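Long-range contacts in zinc-binding protein TroA (Treponema pallidum, PDB 1K0F), which captures zinc in the periplasm with high affinity and specificity and delivers it to the membrane permease of the TroABC transporter for import: residues A[100-109]-A[168-178]; A[30-38]-A[246-254]. All blocks are in the same frame, centred on the assembly; numbering follows the deposited sequence.

Contact 1: residues A[100-109]-A[168-178]; sequences DPHVWFDVKL and HDAFGYFSRAY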
ATOM      1  N   ASP A 100      -9.100   4.716  -6.688  1.00 44.68           N
ATOM      2  CA  ASP A 100      -8.427   4.077  -5.560  1.00 38.51           C
ATOM      3  C   ASP A 100      -7.026   3.650  -5.985  1.00 34.36           C
ATOM      4  O   ASP A 100      -6.857   2.754  -6.802  1.00 33.34           O
ATOM      5  CB  ASP A 100      -9.241   2.863  -5.102  1.00 39.36           C
ATOM      6  CG  ASP A 100      -8.819   2.347  -3.730  1.00 39.59           C
ATOM      7  OD1 ASP A 100      -8.023   3.022  -3.050  1.00 40.66           O
ATOM      8  OD2 ASP A 100      -9.288   1.255  -3.334  1.00 39.64           O
ATOM      9  N   PRO A 101      -6.002   4.310  -5.430  1.00 30.50           N
ATOM     10  CA  PRO A 101      -4.600   4.016  -5.750  1.00 28.32           C
ATOM     11  C   PRO A 101      -3.943   2.882  -4.970  1.00 26.83           C
ATOM     12  O   PRO A 101      -2.796   2.533  -5.243  1.00 27.13           O
ATOM     13  CB  PRO A 101      -3.900   5.343  -5.501  1.00 27.88           C
ATOM     14  CG  PRO A 101      -4.765   6.056  -4.492  1.00 26.80           C
ATOM     15  CD  PRO A 101      -6.119   5.410  -4.462  1.00 28.36           C
ATOM     16  N   HIS A 102      -4.665   2.304  -4.018  1.00 24.79           N
ATOM     17  CA  HIS A 102      -4.121   1.233  -3.190  1.00 22.81           C
ATOM     18  C   HIS A 102      -4.236  -0.141  -3.811  1.00 20.56           C
ATOM     19  O   HIS A 102      -4.684  -1.086  -3.170  1.00 17.26           O
ATOM     20  CB  HIS A 102      -4.802   1.263  -1.836  1.00 24.71           C
ATOM     21  CG  HIS A 102      -4.779   2.612  -1.194  1.00 28.49           C
ATOM     22  ND1 HIS A 102      -5.724   3.580  -1.462  1.00 29.84           N
ATOM     23  CD2 HIS A 102      -3.907   3.169  -0.321  1.00 28.86           C
ATOM     24  CE1 HIS A 102      -5.436   4.674  -0.781  1.00 31.74           C
ATOM     25  NE2 HIS A 102      -4.338   4.451  -0.078  1.00 31.17           N
ATOM     26  N   VAL A 103      -3.792  -0.241  -5.054  1.00 20.74           N
ATOM     27  CA  VAL A 103      -3.846  -1.481  -5.812  1.00 24.27           C
ATOM     28  C   VAL A 103      -2.872  -2.563  -5.344  1.00 25.41           C
ATOM     29  O   VAL A 103      -3.014  -3.734  -5.688  1.00 25.40           O
ATOM     30  CB  VAL A 103      -3.593  -1.198  -7.302  1.00 24.64           C
ATOM     31  CG1 VAL A 103      -4.695  -0.298  -7.851  1.00 23.55           C
ATOM     32  CG2 VAL A 103      -2.242  -0.536  -7.469  1.00 25.18           C
ATOM     33  N   TRP A 104      -1.880  -2.174  -4.561  1.00 26.92           N
ATOM     34  CA  TRP A 104      -0.914  -3.142  -4.072  1.00 28.64           C
ATOM     35  C   TRP A 104      -1.562  -4.032  -3.027  1.00 30.21           C
ATOM     36  O   TRP A 104      -0.878  -4.801  -2.350  1.00 29.80           O
ATOM     37  CB  TRP A 104       0.269  -2.429  -3.439  1.00 29.02           C
ATOM     38  CG  TRP A 104      -0.159  -1.496  -2.386  1.00 27.17           C
ATOM     39  CD1 TRP A 104      -0.519  -1.810  -1.106  1.00 25.29           C
ATOM     40  CD2 TRP A 104      -0.320  -0.086  -2.518  1.00 26.37           C
ATOM     41  NE1 TRP A 104      -0.894  -0.675  -0.432  1.00 26.00           N
ATOM     42  CE2 TRP A 104      -0.781   0.399  -1.275  1.00 26.30           C
ATOM     43  CE3 TRP A 104      -0.116   0.816  -3.568  1.00 25.46           C
ATOM     44  CZ2 TRP A 104      -1.043   1.748  -1.053  1.00 25.53           C
ATOM     45  CZ3 TRP A 104      -0.379   2.157  -3.349  1.00 24.61           C
ATOM     46  CH2 TRP A 104      -0.837   2.611  -2.099  1.00 25.13           C
ATOM     47  N   PHE A 105      -2.874  -3.903  -2.867  1.00 32.66           N
ATOM     48  CA  PHE A 105      -3.575  -4.729  -1.902  1.00 34.84           C
ATOM     49  C   PHE A 105      -4.351  -5.828  -2.606  1.00 36.44           C
ATOM     50  O   PHE A 105      -5.015  -6.641  -1.968  1.00 37.76           O
ATOM     51  CB  PHE A 105      -4.476  -3.885  -1.008  1.00 34.37           C
ATOM     52  CG  PHE A 105      -3.766  -3.348   0.206  1.00 34.27           C
ATOM     53  CD1 PHE A 105      -2.810  -4.116   0.860  1.00 34.14           C
ATOM     54  CD2 PHE A 105      -4.023  -2.062   0.670  1.00 33.77           C
ATOM     55  CE1 PHE A 105      -2.117  -3.611   1.961  1.00 33.97           C
ATOM     56  CE2 PHE A 105      -3.341  -1.547   1.764  1.00 32.05           C
ATOM     57  CZ  PHE A 105      -2.380  -2.320   2.411  1.00 33.98           C
ATOM     58  N   ASP A 106      -4.273  -5.824  -3.935  1.00 36.83           N
ATOM     59  CA  ASP A 106      -4.867  -6.872  -4.744  1.00 35.52           C
ATOM     60  C   ASP A 106      -3.629  -7.463  -5.418  1.00 34.13           C
ATOM     61  O   ASP A 106      -3.242  -7.050  -6.507  1.00 34.10           O
ATOM     62  CB  ASP A 106      -5.830  -6.328  -5.799  1.00 37.35           C
ATOM     63  CG  ASP A 106      -6.496  -7.443  -6.605  1.00 38.41           C
ATOM     64  OD1 ASP A 106      -5.971  -8.582  -6.600  1.00 38.57           O
ATOM     65  OD2 ASP A 106      -7.543  -7.189  -7.243  1.00 38.81           O
ATOM     66  N   VAL A 107      -2.991  -8.400  -4.723  1.00 33.29           N
ATOM     67  CA  VAL A 107      -1.780  -9.063  -5.194  1.00 30.53           C
ATOM     68  C   VAL A 107      -1.801  -9.403  -6.671  1.00 31.28           C
ATOM     69  O   VAL A 107      -0.799  -9.246  -7.356  1.00 32.88           O
ATOM     70  CB  VAL A 107      -1.538 -10.360  -4.417  1.00 28.29           C
ATOM     71  CG1 VAL A 107      -0.276 -11.014  -4.897  1.00 28.29           C
ATOM     72  CG2 VAL A 107      -1.476 -10.075  -2.934  1.00 25.01           C
ATOM     73  N   LYS A 108      -2.945  -9.868  -7.155  1.00 31.94           N
ATOM     74  CA  LYS A 108      -3.088 -10.250  -8.552  1.00 33.77           C
ATOM     75  C   LYS A 108      -3.067  -9.055  -9.503  1.00 33.30           C
ATOM     76  O   LYS A 108      -2.616  -9.159 -10.644  1.00 33.04           O
ATOM     77  CB  LYS A 108      -4.392 -11.027  -8.728  1.00 37.27           C
ATOM     78  CG  LYS A 108      -4.286 -12.251  -9.621  1.00 41.14           C
ATOM     79  CD  LYS A 108      -5.348 -12.226 -10.722  1.00 45.00           C
ATOM     80  CE  LYS A 108      -6.440 -13.266 -10.486  1.00 45.73           C
ATOM     81  NZ  LYS A 108      -7.077 -13.690 -11.766  1.00 48.84           N
ATOM     82  N   LEU A 109      -3.570  -7.921  -9.034  1.00 33.43           N
ATOM     83  CA  LEU A 109      -3.616  -6.707  -9.843  1.00 32.41           C
ATOM     84  C   LEU A 109      -2.363  -5.869  -9.621  1.00 32.06           C
ATOM     85  O   LEU A 109      -2.143  -4.862 -10.294  1.00 33.03           O
ATOM     86  CB  LEU A 109      -4.857  -5.892  -9.485  1.00 32.88           C
ATOM     87  CG  LEU A 109      -5.028  -4.542 -10.181  1.00 33.91           C
ATOM     88  CD1 LEU A 109      -5.790  -4.731 -11.486  1.00 35.09           C
ATOM     89  CD2 LEU A 109      -5.760  -3.583  -9.251  1.00 33.81           C
ATOM     90  N   HIS A 168      -7.581   4.431   7.623  1.00 34.70           N
ATOM     91  CA  HIS A 168      -8.097   5.131   6.442  1.00 35.73           C
ATOM     92  C   HIS A 168      -8.515   4.183   5.304  1.00 35.98           C
ATOM     93  O   HIS A 168      -8.112   3.025   5.283  1.00 37.89           O
ATOM     94  CB  HIS A 168      -7.089   6.209   5.960  1.00 33.93           C
ATOM     95  CG  HIS A 168      -5.992   5.701   5.072  1.00 33.99           C
ATOM     96  ND1 HIS A 168      -5.096   4.734   5.469  1.00 34.90           N
ATOM     97  CD2 HIS A 168      -5.599   6.089   3.834  1.00 33.30           C
ATOM     98  CE1 HIS A 168      -4.198   4.546   4.516  1.00 32.77           C
ATOM     99  NE2 HIS A 168      -4.480   5.357   3.516  1.00 32.18           N
ATOM    100  N   ASP A 169      -9.339   4.681   4.379  1.00 36.53           N
ATOM    101  CA  ASP A 169      -9.866   3.910   3.239  1.00 36.13           C
ATOM    102  C   ASP A 169      -8.784   3.433   2.285  1.00 33.97           C
ATOM    103  O   ASP A 169      -8.724   3.868   1.132  1.00 34.03           O
ATOM    104  CB  ASP A 169     -10.876   4.765   2.457  1.00 40.93           C
ATOM    105  CG  ASP A 169     -12.196   4.042   2.202  1.00 43.30           C
ATOM    106  OD1 ASP A 169     -12.330   2.871   2.634  1.00 43.25           O
ATOM    107  OD2 ASP A 169     -13.091   4.655   1.566  1.00 43.82           O
ATOM    108  N   ALA A 170      -7.959   2.509   2.756  1.00 30.95           N
ATOM    109  CA  ALA A 170      -6.862   1.999   1.957  1.00 29.37           C
ATOM    110  C   ALA A 170      -6.923   0.500   1.721  1.00 28.67           C
ATOM    111  O   ALA A 170      -5.890  -0.137   1.563  1.00 29.85           O
ATOM    112  CB  ALA A 170      -5.541   2.359   2.621  1.00 29.39           C
ATOM    113  N   PHE A 171      -8.112  -0.076   1.687  1.00 28.23           N
ATOM    114  CA  PHE A 171      -8.192  -1.509   1.463  1.00 28.30           C
ATOM    115  C   PHE A 171      -9.344  -1.881   0.561  1.00 28.33           C
ATOM    116  O   PHE A 171      -9.800  -3.016   0.567  1.00 27.61           O
ATOM    117  CB  PHE A 171      -8.308  -2.250   2.794  1.00 28.08           C
ATOM    118  CG  PHE A 171      -7.104  -2.091   3.682  1.00 27.37           C
ATOM    119  CD1 PHE A 171      -7.048  -1.066   4.619  1.00 26.87           C
ATOM    120  CD2 PHE A 171      -6.036  -2.972   3.594  1.00 26.60           C
ATOM    121  CE1 PHE A 171      -5.945  -0.917   5.457  1.00 27.00           C
ATOM    122  CE2 PHE A 171      -4.923  -2.831   4.431  1.00 27.67           C
ATOM    123  CZ  PHE A 171      -4.880  -1.802   5.364  1.00 27.30           C
ATOM    124  N   GLY A 172      -9.815  -0.915  -0.217  1.00 30.30           N
ATOM    125  CA  GLY A 172     -10.913  -1.173  -1.132  1.00 32.70           C
ATOM    126  C   GLY A 172     -10.677  -2.409  -1.994  1.00 34.28           C
ATOM    127  O   GLY A 172     -11.534  -3.299  -2.053  1.00 35.68           O
ATOM    128  N   TYR A 173      -9.526  -2.463  -2.670  1.00 33.12           N
ATOM    129  CA  TYR A 173      -9.198  -3.612  -3.512  1.00 31.29           C
ATOM    130  C   TYR A 173      -9.016  -4.834  -2.626  1.00 31.72           C
ATOM    131  O   TYR A 173      -9.327  -5.953  -3.023  1.00 31.32           O
ATOM    132  CB  TYR A 173      -7.915  -3.369  -4.295  1.00 27.36           C
ATOM    133  CG  TYR A 173      -7.989  -2.227  -5.274  1.00 24.71           C
ATOM    134  CD1 TYR A 173      -7.876  -2.447  -6.643  1.00 23.83           C
ATOM    135  CD2 TYR A 173      -8.086  -0.915  -4.829  1.00 25.18           C
ATOM    136  CE1 TYR A 173      -7.844  -1.382  -7.541  1.00 23.07           C
ATOM    137  CE2 TYR A 173      -8.052   0.146  -5.717  1.00 22.18           C
ATOM    138  CZ  TYR A 173      -7.931  -0.086  -7.063  1.00 22.07           C
ATOM    139  OH  TYR A 173      -7.871   0.988  -7.920  1.00 24.73           O
ATOM    140  N   PHE A 174      -8.501  -4.616  -1.423  1.00 32.58           N
ATOM    141  CA  PHE A 174      -8.304  -5.713  -0.487  1.00 33.07           C
ATOM    142  C   PHE A 174      -9.681  -6.327  -0.222  1.00 33.44           C
ATOM    143  O   PHE A 174      -9.835  -7.550  -0.173  1.00 32.89           O
ATOM    144  CB  PHE A 174      -7.682  -5.194   0.818  1.00 32.07           C
ATOM    145  CG  PHE A 174      -7.567  -6.236   1.898  1.00 30.63           C
ATOM    146  CD1 PHE A 174      -6.490  -7.118   1.923  1.00 28.48           C
ATOM    147  CD2 PHE A 174      -8.549  -6.340   2.886  1.00 30.04           C
ATOM    148  CE1 PHE A 174      -6.394  -8.087   2.911  1.00 28.50           C
ATOM    149  CE2 PHE A 174      -8.465  -7.304   3.878  1.00 28.52           C
ATOM    150  CZ  PHE A 174      -7.388  -8.180   3.893  1.00 28.52           C
ATOM    151  N   SER A 175     -10.680  -5.464  -0.070  1.00 33.42           N
ATOM    152  CA  SER A 175     -12.037  -5.912   0.179  1.00 35.12           C
ATOM    153  C   SER A 175     -12.576  -6.607  -1.062  1.00 36.64           C
ATOM    154  O   SER A 175     -13.083  -7.727  -0.983  1.00 37.79           O
ATOM    155  CB  SER A 175     -12.926  -4.718   0.547  1.00 36.37           C
ATOM    156  OG  SER A 175     -13.512  -4.114  -0.600  1.00 38.74           O
ATOM    157  N   ARG A 176     -12.446  -5.948  -2.212  1.00 35.96           N
ATOM    158  CA  ARG A 176     -12.936  -6.495  -3.470  1.00 35.62           C
ATOM    159  C   ARG A 176     -12.259  -7.812  -3.841  1.00 36.58           C
ATOM    160  O   ARG A 176     -12.887  -8.701  -4.414  1.00 35.42           O
ATOM    161  CB  ARG A 176     -12.728  -5.476  -4.594  1.00 34.95           C
ATOM    162  CG  ARG A 176     -13.018  -6.010  -5.985  1.00 35.13           C
ATOM    163  CD  ARG A 176     -12.895  -4.917  -7.027  1.00 37.01           C
ATOM    164  NE  ARG A 176     -11.595  -4.949  -7.687  1.00 40.18           N
ATOM    165  CZ  ARG A 176     -11.286  -4.264  -8.784  1.00 40.68           C
ATOM    166  NH1 ARG A 176     -12.185  -3.480  -9.361  1.00 41.16           N
ATOM    167  NH2 ARG A 176     -10.071  -4.369  -9.313  1.00 40.64           N
ATOM    168  N   ALA A 177     -10.985  -7.941  -3.481  1.00 39.17           N
ATOM    169  CA  ALA A 177     -10.197  -9.128  -3.814  1.00 40.21           C
ATOM    170  C   ALA A 177     -10.441 -10.346  -2.947  1.00 41.81           C
ATOM    171  O   ALA A 177     -10.707 -11.431  -3.459  1.00 43.09           O
ATOM    172  CB  ALA A 177      -8.715  -8.787  -3.788  1.00 38.79           C
ATOM    173  N   TYR A 178     -10.362 -10.161  -1.635  1.00 43.44           N
ATOM    174  CA  TYR A 178     -10.526 -11.266  -0.704  1.00 43.77           C
ATOM    175  C   TYR A 178     -11.788 -11.234   0.160  1.00 44.30           C
ATOM    176  O   TYR A 178     -11.898 -11.990   1.130  1.00 45.38           O
ATOM    177  CB  TYR A 178      -9.264 -11.345   0.156  1.00 44.32           C
ATOM    178  CG  TYR A 178      -8.022 -11.062  -0.661  1.00 44.59           C
ATOM    179  CD1 TYR A 178      -7.407 -12.073  -1.402  1.00 45.03           C
ATOM    180  CD2 TYR A 178      -7.501  -9.770  -0.756  1.00 45.19           C
ATOM    181  CE1 TYR A 178      -6.312 -11.807  -2.223  1.00 44.07           C
ATOM    182  CE2 TYR A 178      -6.402  -9.495  -1.575  1.00 44.34           C
ATOM    183  CZ  TYR A 178      -5.817 -10.518  -2.305  1.00 43.95           C
ATOM    184  OH  TYR A 178      -4.752 -10.255  -3.131  1.00 44.63           O
TER
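Phe105 and Phe171 form an offset stack in the buried part of this contact, their centroids 4.4 Å apart and planes inclined by 21°. Phe171 CE2 lies over one face of the Phe105 ring, and Trp104 NE1 over the opposite face. On the first turn of helix 172-178, Tyr173 has CG turned away from the carbonyl carbon (chi1 -63°), which lays the ring along the 100-109 loop with Val103 CA over its centre and Leu109 CD2 3.5 Å from Tyr173 CE1. The Tyr173 hydroxyl donates to Asp100 O in a doubtfully short bond. Tyr178 OH receives a weak bond from Val107 N (3.0 Å) and also pairs with Asp147 of helix 129-156. The solvent side is looser: Arg176 NH2 stops 4.3 Å from Asp106 OD2, too far for a salt bridge, and bonds to Gln90 O. Asp106 caps helix 107-124, weakly, through OD1. Toward the cleft, Ala170 CB covers one face of the His102 ring, whose ND1 donates in the ring plane to Asp100 OD1 (2.8 Å, 170°). Second-shell Asp100 thus orients His102, and Glu217 holds His168 at ND1, two ligands in the zinc site of this solute-binding protein 9 family member.

Contact 2: residues A[30-38]-A[246-254]; sequences MGPGVDPHL and FSDAMGDAG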
ATOM      1  N   MET A  30      10.105   6.917   0.370  1.00 26.19           N
ATOM      2  CA  MET A  30       9.144   6.866   1.462  1.00 24.10           C
ATOM      3  C   MET A  30       9.316   5.570   2.251  1.00 24.12           C
ATOM      4  O   MET A  30       9.034   4.481   1.750  1.00 26.65           O
ATOM      5  CB  MET A  30       7.733   6.972   0.906  1.00 23.33           C
ATOM      6  CG  MET A  30       7.619   7.864  -0.309  1.00 21.02           C
ATOM      7  SD  MET A  30       5.951   7.809  -0.899  1.00 24.18           S
ATOM      8  CE  MET A  30       5.739   9.461  -1.533  1.00 24.89           C
ATOM      9  N   GLY A  31       9.783   5.695   3.488  1.00 22.90           N
ATOM     10  CA  GLY A  31      10.008   4.516   4.305  1.00 23.11           C
ATOM     11  C   GLY A  31       8.920   4.177   5.314  1.00 22.95           C
ATOM     12  O   GLY A  31       7.831   4.763   5.305  1.00 22.77           O
ATOM     13  N   PRO A  32       9.197   3.214   6.196  1.00 20.38           N
ATOM     14  CA  PRO A  32       8.207   2.822   7.194  1.00 20.63           C
ATOM     15  C   PRO A  32       7.528   4.040   7.813  1.00 21.36           C
ATOM     16  O   PRO A  32       8.108   5.123   7.870  1.00 21.78           O
ATOM     17  CB  PRO A  32       9.024   2.034   8.222  1.00 20.86           C
ATOM     18  CG  PRO A  32      10.464   2.081   7.754  1.00 20.70           C
ATOM     19  CD  PRO A  32      10.437   2.438   6.314  1.00 20.81           C
ATOM     20  N   GLY A  33       6.295   3.851   8.268  1.00 21.29           N
ATOM     21  CA  GLY A  33       5.568   4.943   8.886  1.00 23.10           C
ATOM     22  C   GLY A  33       5.428   6.186   8.025  1.00 25.02           C
ATOM     23  O   GLY A  33       5.118   7.259   8.543  1.00 25.93           O
ATOM     24  N   VAL A  34       5.645   6.049   6.717  1.00 25.68           N
ATOM     25  CA  VAL A  34       5.541   7.177   5.786  1.00 27.51           C
ATOM     26  C   VAL A  34       4.277   7.209   4.894  1.00 29.34           C
ATOM     27  O   VAL A  34       4.042   6.316   4.074  1.00 29.40           O
ATOM     28  CB  VAL A  34       6.785   7.245   4.871  1.00 26.14           C
ATOM     29  CG1 VAL A  34       6.533   8.183   3.694  1.00 23.56           C
ATOM     30  CG2 VAL A  34       7.980   7.715   5.672  1.00 27.45           C
ATOM     31  N   ASP A  35       3.484   8.269   5.050  1.00 29.25           N
ATOM     32  CA  ASP A  35       2.271   8.439   4.272  1.00 30.22           C
ATOM     33  C   ASP A  35       2.589   9.142   2.974  1.00 32.00           C
ATOM     34  O   ASP A  35       2.881  10.335   2.959  1.00 33.74           O
ATOM     35  CB  ASP A  35       1.245   9.268   5.037  1.00 29.60           C
ATOM     36  CG  ASP A  35      -0.064   9.410   4.283  1.00 28.14           C
ATOM     37  OD1 ASP A  35      -0.060   9.264   3.044  1.00 24.71           O
ATOM     38  OD2 ASP A  35      -1.095   9.667   4.933  1.00 28.79           O
ATOM     39  N   PRO A  36       2.511   8.415   1.857  1.00 34.14           N
ATOM     40  CA  PRO A  36       2.792   8.962   0.529  1.00 37.54           C
ATOM     41  C   PRO A  36       1.885  10.127   0.141  1.00 40.25           C
ATOM     42  O   PRO A  36       2.318  11.049  -0.559  1.00 40.15           O
ATOM     43  CB  PRO A  36       2.621   7.762  -0.401  1.00 36.19           C
ATOM     44  CG  PRO A  36       2.658   6.568   0.483  1.00 34.56           C
ATOM     45  CD  PRO A  36       2.130   6.997   1.799  1.00 33.79           C
ATOM     46  N   HIS A  37       0.632  10.073   0.594  1.00 43.17           N
ATOM     47  CA  HIS A  37      -0.351  11.117   0.304  1.00 45.51           C
ATOM     48  C   HIS A  37       0.221  12.487   0.642  1.00 45.90           C
ATOM     49  O   HIS A  37       0.432  13.331  -0.226  1.00 45.42           O
ATOM     50  CB  HIS A  37      -1.623  10.913   1.134  1.00 49.29           C
ATOM     51  CG  HIS A  37      -2.224   9.545   1.012  1.00 54.23           C
ATOM     52  ND1 HIS A  37      -2.600   9.003  -0.198  1.00 55.75           N
ATOM     53  CD2 HIS A  37      -2.532   8.617   1.951  1.00 56.12           C
ATOM     54  CE1 HIS A  37      -3.114   7.800  -0.001  1.00 56.46           C
ATOM     55  NE2 HIS A  37      -3.084   7.542   1.294  1.00 56.23           N
ATOM     56  N   LEU A  38       0.481  12.689   1.922  1.00 46.22           N
ATOM     57  CA  LEU A  38       0.996  13.954   2.404  1.00 47.14           C
ATOM     58  C   LEU A  38       2.513  13.996   2.472  1.00 47.55           C
ATOM     59  O   LEU A  38       3.083  14.644   3.350  1.00 46.81           O
ATOM     60  CB  LEU A  38       0.392  14.227   3.776  1.00 47.81           C
ATOM     61  CG  LEU A  38      -1.051  13.717   3.868  1.00 47.28           C
ATOM     62  CD1 LEU A  38      -1.274  13.028   5.203  1.00 46.34           C
ATOM     63  CD2 LEU A  38      -2.016  14.880   3.683  1.00 45.79           C
ATOM     64  N   PHE A 246      -0.257  -2.197   7.773  1.00 21.18           N
ATOM     65  CA  PHE A 246       0.561  -1.454   6.831  1.00 21.94           C
ATOM     66  C   PHE A 246      -0.387  -0.976   5.764  1.00 22.95           C
ATOM     67  O   PHE A 246      -0.965  -1.786   5.050  1.00 26.62           O
ATOM     68  CB  PHE A 246       1.615  -2.358   6.206  1.00 21.06           C
ATOM     69  CG  PHE A 246       2.696  -2.754   7.152  1.00 19.61           C
ATOM     70  CD1 PHE A 246       3.580  -1.803   7.638  1.00 19.39           C
ATOM     71  CD2 PHE A 246       2.782  -4.053   7.612  1.00 17.67           C
ATOM     72  CE1 PHE A 246       4.529  -2.138   8.576  1.00 20.05           C
ATOM     73  CE2 PHE A 246       3.723  -4.400   8.548  1.00 17.92           C
ATOM     74  CZ  PHE A 246       4.601  -3.445   9.037  1.00 17.09           C
ATOM     75  N   SER A 247      -0.571   0.332   5.666  1.00 22.85           N
ATOM     76  CA  SER A 247      -1.469   0.860   4.660  1.00 23.55           C
ATOM     77  C   SER A 247      -0.684   1.241   3.420  1.00 24.36           C
ATOM     78  O   SER A 247      -0.629   0.479   2.451  1.00 25.12           O
ATOM     79  CB  SER A 247      -2.220   2.074   5.194  1.00 24.66           C
ATOM     80  OG  SER A 247      -1.534   2.672   6.274  1.00 27.61           O
ATOM     81  N   ASP A 248      -0.069   2.416   3.442  1.00 24.71           N
ATOM     82  CA  ASP A 248       0.702   2.865   2.295  1.00 23.99           C
ATOM     83  C   ASP A 248       2.187   2.594   2.475  1.00 22.91           C
ATOM     84  O   ASP A 248       2.944   2.630   1.507  1.00 22.52           O
ATOM     85  CB  ASP A 248       0.501   4.368   2.061  1.00 26.74           C
ATOM     86  CG  ASP A 248      -0.934   4.820   2.301  1.00 27.27           C
ATOM     87  OD1 ASP A 248      -1.869   4.112   1.871  1.00 26.36           O
ATOM     88  OD2 ASP A 248      -1.120   5.896   2.918  1.00 28.49           O
ATOM     89  N   ALA A 249       2.590   2.318   3.715  1.00 23.20           N
ATOM     90  CA  ALA A 249       3.996   2.072   4.032  1.00 23.30           C
ATOM     91  C   ALA A 249       4.303   0.664   4.522  1.00 23.47           C
ATOM     92  O   ALA A 249       3.467   0.013   5.153  1.00 22.81           O
ATOM     93  CB  ALA A 249       4.482   3.088   5.072  1.00 22.94           C
ATOM     94  N   MET A 250       5.526   0.218   4.240  1.00 23.76           N
ATOM     95  CA  MET A 250       5.981  -1.110   4.628  1.00 25.34           C
ATOM     96  C   MET A 250       6.711  -1.082   5.956  1.00 26.25           C
ATOM     97  O   MET A 250       6.817  -0.039   6.606  1.00 26.31           O
ATOM     98  CB  MET A 250       6.931  -1.672   3.577  1.00 23.75           C
ATOM     99  CG  MET A 250       6.272  -2.146   2.313  1.00 22.12           C
ATOM    100  SD  MET A 250       7.354  -3.276   1.448  1.00 19.43           S
ATOM    101  CE  MET A 250       8.946  -2.487   1.680  1.00 20.05           C
ATOM    102  N   GLY A 251       7.225  -2.242   6.342  1.00 26.74           N
ATOM    103  CA  GLY A 251       7.971  -2.329   7.581  1.00 30.17           C
ATOM    104  C   GLY A 251       9.394  -1.864   7.339  1.00 31.71           C
ATOM    105  O   GLY A 251       9.704  -1.373   6.247  1.00 32.61           O
ATOM    106  N   ASP A 252      10.255  -2.012   8.346  1.00 33.57           N
ATOM    107  CA  ASP A 252      11.653  -1.599   8.238  1.00 34.86           C
ATOM    108  C   ASP A 252      12.447  -2.506   7.314  1.00 35.65           C
ATOM    109  O   ASP A 252      12.275  -3.728   7.333  1.00 35.12           O
ATOM    110  CB  ASP A 252      12.326  -1.613   9.604  1.00 35.46           C
ATOM    111  CG  ASP A 252      11.675  -0.677  10.576  1.00 38.42           C
ATOM    112  OD1 ASP A 252      11.477   0.513  10.243  1.00 39.78           O
ATOM    113  OD2 ASP A 252      11.365  -1.143  11.686  1.00 42.66           O
ATOM    114  N   ALA A 253      13.322  -1.904   6.513  1.00 36.62           N
ATOM    115  CA  ALA A 253      14.148  -2.671   5.594  1.00 38.18           C
ATOM    116  C   ALA A 253      14.890  -3.699   6.436  1.00 40.10           C
ATOM    117  O   ALA A 253      15.394  -3.375   7.514  1.00 40.52           O
ATOM    118  CB  ALA A 253      15.137  -1.756   4.883  1.00 37.09           C
ATOM    119  N   GLY A 254      14.941  -4.939   5.954  1.00 41.44           N
ATOM    120  CA  GLY A 254      15.621  -5.987   6.690  1.00 41.01           C
ATOM    121  C   GLY A 254      14.668  -6.861   7.490  1.00 41.50           C
ATOM    122  O   GLY A 254      15.072  -7.908   8.012  1.00 42.17           O
TER
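Asp248 and His37, two of the zinc ligands, face each other where two irregular loops meet, one folded into a type II beta turn from Gly31 to Val34. Asp248 CB packs 3.5 Å from Pro36 CG. A chi1 of -39°, with CG anti to the carbonyl carbon, then swings the carboxylate toward His37, so that Asp248 CG is 3.6 Å from His37 NE2. At the tip the two oxygens part company. OD2 comes to 3.0 Å from His37 NE2, but the angle is too poor for a hydrogen bond, and the carboxylate stands almost perpendicular to the imidazole plane (84°); OD1 lies in a weak hydrogen bond with His168 NE2. Asp35, whose OD2 meets the His37 ring at its edge and is bonded to Thr190, brings a second carboxylate close, which would probably add to the negative potential around the site. Beyond the ligands, Ala249 points its methyl at the turn, with CB 3.4 Å from Val34 O and 3.8 Å from Gly33 N. Gly33 has a positive phi, as the third position of a type II turn commonly does. Toward solvent, Asp252 OD1 approaches the Pro32 ring, and Pro32 CA makes a CA-H...O contact with Met250 O at 3.2 Å.

How the contacts relate
The two contacts lie with their centres 16 Å apart and converge on one zinc site, each supplying two of its four ligands. Along the chain contact 1 is nested within contact 2: segment 30-38 comes first, then 100-109, 168-178 and finally 246-254. Helix 129-156, the long backbone helix of this family, lies between the two segments of contact 1 along the chain and joins the two lobes. Each contact spans the interdomain cleft, a segment of the N-terminal lobe (100-109, 30-38) meeting one of the C-terminal lobe (168-178, 246-254). They also touch directly, Trp104 NE1 probably bonding to Ser247 O at 3.1 Å, and helix 260-273 packs against both. Together they show the closed cleft of the metal-free protein.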